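Local coordinates for bacterioferritin (Mycobacterium tuberculosis, PDB 3UOI), which probably stores iron, oxidising iron(II) with dioxygen and laying it down as a ferric mineral inside a shell of 24 subunits that carries heme b, at residues H56-E59 with I60-I64. Residues are numbered along the deposited sequence; the frame is centred on the assembly and turned at random.
Sequences HAEE and ITDRI. With HEM (protoporphyrin IX containing Fe), chain B.
The carboxylate of Asp62 lays one face against the backbone oxygen of Glu58. Glu58 O is 3.6 Å from Asp62 CG and only slightly farther from both carboxylate oxygens, so it sits over the flat group rather than at its edge. Asp62 OD1 forms a salt bridge with Lys32 of a second subunit. The carboxylate of Glu58 meets the heme rim: OE1 is 3.1 Å from the methyl carbon CMD. Its OE2 pairs with Lys32 and Arg47 of the second subunit. Those cations probably offset the like charges of Glu58 and Asp62, whose OE2 and OD2 are 4.9 Å apart. An extended chain, with CG anti to the backbone N (chi1 170°), carries Glu58 out to the heme. The His56 ring, part of the predicted iron site, is held through ND1 by Glu53 and through NE2 by Asp128. All this lies on helix 40-66 of the ferritin four-helix bundle. Regular i to i+4 bonds run through it, such as Ile60 N to His56 O at 3.0 Å. The oxygen of Ala57 takes two donors. Thr61 N reaches Ala57 O at 3.0 Å, and Thr61 OG1 at 2.6 Å from above the carbonyl plane, 40° out of it. Thr61 OG1 stands beside its own backbone N (chi1 -55°), which turns it back toward this oxygen; it also bonds Tyr73. On the bundle side, Ile60 CD1 rests 3.4 Å from His56 O, and the side chain packs on Leu121 and Ile125 of helix 116-146. Arg63 NE hydrogen-bonds Ser118 of the same chain, and its NH1 forms a salt bridge with Glu130 of a third subunit.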
# COMPACT_ATOMS: atom_id res chain seq x y z
N HIS A 56 20.30 -18.80 33.49
CA HIS A 56 20.04 -19.47 34.76
C HIS A 56 20.83 -18.75 35.89
O HIS A 56 20.32 -18.53 36.94
CB HIS A 56 20.46 -20.92 34.72
CG HIS A 56 19.51 -21.81 34.00
ND1 HIS A 56 19.90 -23.01 33.48
CD2 HIS A 56 18.20 -21.69 33.74
CE1 HIS A 56 18.87 -23.59 32.93
NE2 HIS A 56 17.82 -22.81 33.07
N ALA A 57 22.07 -18.37 35.59
CA ALA A 57 22.91 -17.66 36.54
C ALA A 57 22.27 -16.32 36.91
O ALA A 57 22.13 -16.01 38.07
CB ALA A 57 24.23 -17.48 35.99
N GLU A 58 21.81 -15.57 35.94
CA GLU A 58 21.13 -14.33 36.25
C GLU A 58 19.88 -14.55 37.08
O GLU A 58 19.63 -13.85 38.00
CB GLU A 58 20.74 -13.58 34.99
CG GLU A 58 19.83 -12.39 35.20
CD GLU A 58 19.80 -11.41 34.04
OE1 GLU A 58 20.07 -11.81 32.93
OE2 GLU A 58 19.50 -10.26 34.25
N GLU A 59 19.10 -15.55 36.75
CA GLU A 59 17.89 -15.80 37.49
C GLU A 59 18.16 -16.12 38.95
O GLU A 59 17.52 -15.60 39.81
CB GLU A 59 17.03 -16.84 36.79
CG GLU A 59 16.55 -16.29 35.49
CD GLU A 59 15.73 -17.20 34.64
OE1 GLU A 59 15.10 -18.13 35.12
OE2 GLU A 59 15.69 -16.92 33.45
N ILE A 60 19.14 -16.95 39.20
CA ILE A 60 19.50 -17.29 40.58
C ILE A 60 19.99 -16.06 41.32
O ILE A 60 19.67 -15.84 42.46
CB ILE A 60 20.52 -18.42 40.66
CG1 ILE A 60 19.90 -19.69 40.18
CG2 ILE A 60 20.95 -18.68 42.02
CD1 ILE A 60 20.83 -20.63 39.53
N THR A 61 20.74 -15.26 40.61
CA THR A 61 21.29 -14.06 41.16
C THR A 61 20.22 -13.13 41.72
O THR A 61 20.39 -12.65 42.77
CB THR A 61 22.12 -13.32 40.13
OG1 THR A 61 23.09 -14.20 39.62
CG2 THR A 61 22.79 -12.13 40.75
N ASP A 62 19.13 -12.96 40.99
CA ASP A 62 17.99 -12.15 41.38
C ASP A 62 17.36 -12.78 42.63
O ASP A 62 16.94 -12.10 43.49
CB ASP A 62 16.87 -12.12 40.32
CG ASP A 62 17.22 -11.41 39.03
OD1 ASP A 62 18.01 -10.53 39.06
OD2 ASP A 62 16.65 -11.73 38.02
N ARG A 63 17.25 -14.10 42.66
CA ARG A 63 16.62 -14.77 43.79
C ARG A 63 17.41 -14.52 45.08
O ARG A 63 16.85 -14.19 46.08
CB ARG A 63 16.42 -16.26 43.50
CG ARG A 63 15.47 -17.02 44.37
CD ARG A 63 14.06 -16.42 44.52
NE ARG A 63 13.44 -16.85 45.77
CZ ARG A 63 12.42 -16.30 46.38
NH1 ARG A 63 11.81 -15.29 45.88
NH2 ARG A 63 12.02 -16.82 47.52
N ILE A 64 18.71 -14.64 45.00
CA ILE A 64 19.61 -14.48 46.09
C ILE A 64 19.53 -13.07 46.61
O ILE A 64 19.48 -12.86 47.78
CB ILE A 64 21.06 -14.81 45.67
CG1 ILE A 64 21.21 -16.27 45.19
CG2 ILE A 64 22.02 -14.46 46.71
CD1 ILE A 64 22.52 -16.66 45.03
CHA HEM B . 25.00 -12.74 26.41
CHB HEM B . 29.56 -14.26 26.19
CHC HEM B . 29.57 -14.72 30.99
CHD HEM B . 25.07 -12.97 31.29
C1A HEM B . 26.27 -12.94 25.92
C2A HEM B . 26.81 -12.56 24.64
C3A HEM B . 28.08 -13.02 24.60
C4A HEM B . 28.37 -13.67 25.82
CMA HEM B . 29.13 -12.87 23.48
CAA HEM B . 25.99 -11.78 23.57
CBA HEM B . 25.63 -10.42 24.18
CGA HEM B . 25.83 -9.21 23.28
O1A HEM B . 26.00 -8.03 23.78
O2A HEM B . 25.79 -9.40 22.04
C1B HEM B . 29.95 -14.58 27.48
C2B HEM B . 31.18 -15.27 27.85
C3B HEM B . 31.20 -15.38 29.18
C4B HEM B . 29.96 -14.79 29.67
CMB HEM B . 32.31 -15.76 26.92
CAB HEM B . 32.38 -16.06 29.94
CBB HEM B . 32.24 -16.44 31.20
C1C HEM B . 28.37 -14.29 31.54
C2C HEM B . 27.97 -14.38 32.94
C3C HEM B . 26.73 -13.86 33.01
C4C HEM B . 26.28 -13.51 31.67
CMC HEM B . 28.85 -14.94 34.10
CAC HEM B . 25.86 -13.69 34.25
CBC HEM B . 24.55 -13.57 34.00
C1D HEM B . 24.62 -12.83 30.00
C2D HEM B . 23.26 -12.53 29.64
C3D HEM B . 23.28 -12.47 28.13
C4D HEM B . 24.61 -12.72 27.74
CMD HEM B . 22.06 -12.25 30.60
CAD HEM B . 22.15 -12.15 27.17
CBD HEM B . 21.34 -13.43 27.07
CGD HEM B . 20.32 -13.17 26.00
O1D HEM B . 20.64 -12.46 24.99
O2D HEM B . 19.19 -13.67 26.16
NA HEM B . 27.24 -13.63 26.58
NB HEM B . 29.21 -14.32 28.60
NC HEM B . 27.30 -13.76 30.84
ND HEM B . 25.41 -13.01 28.87
FE HEM B . 27.21 -13.68 28.76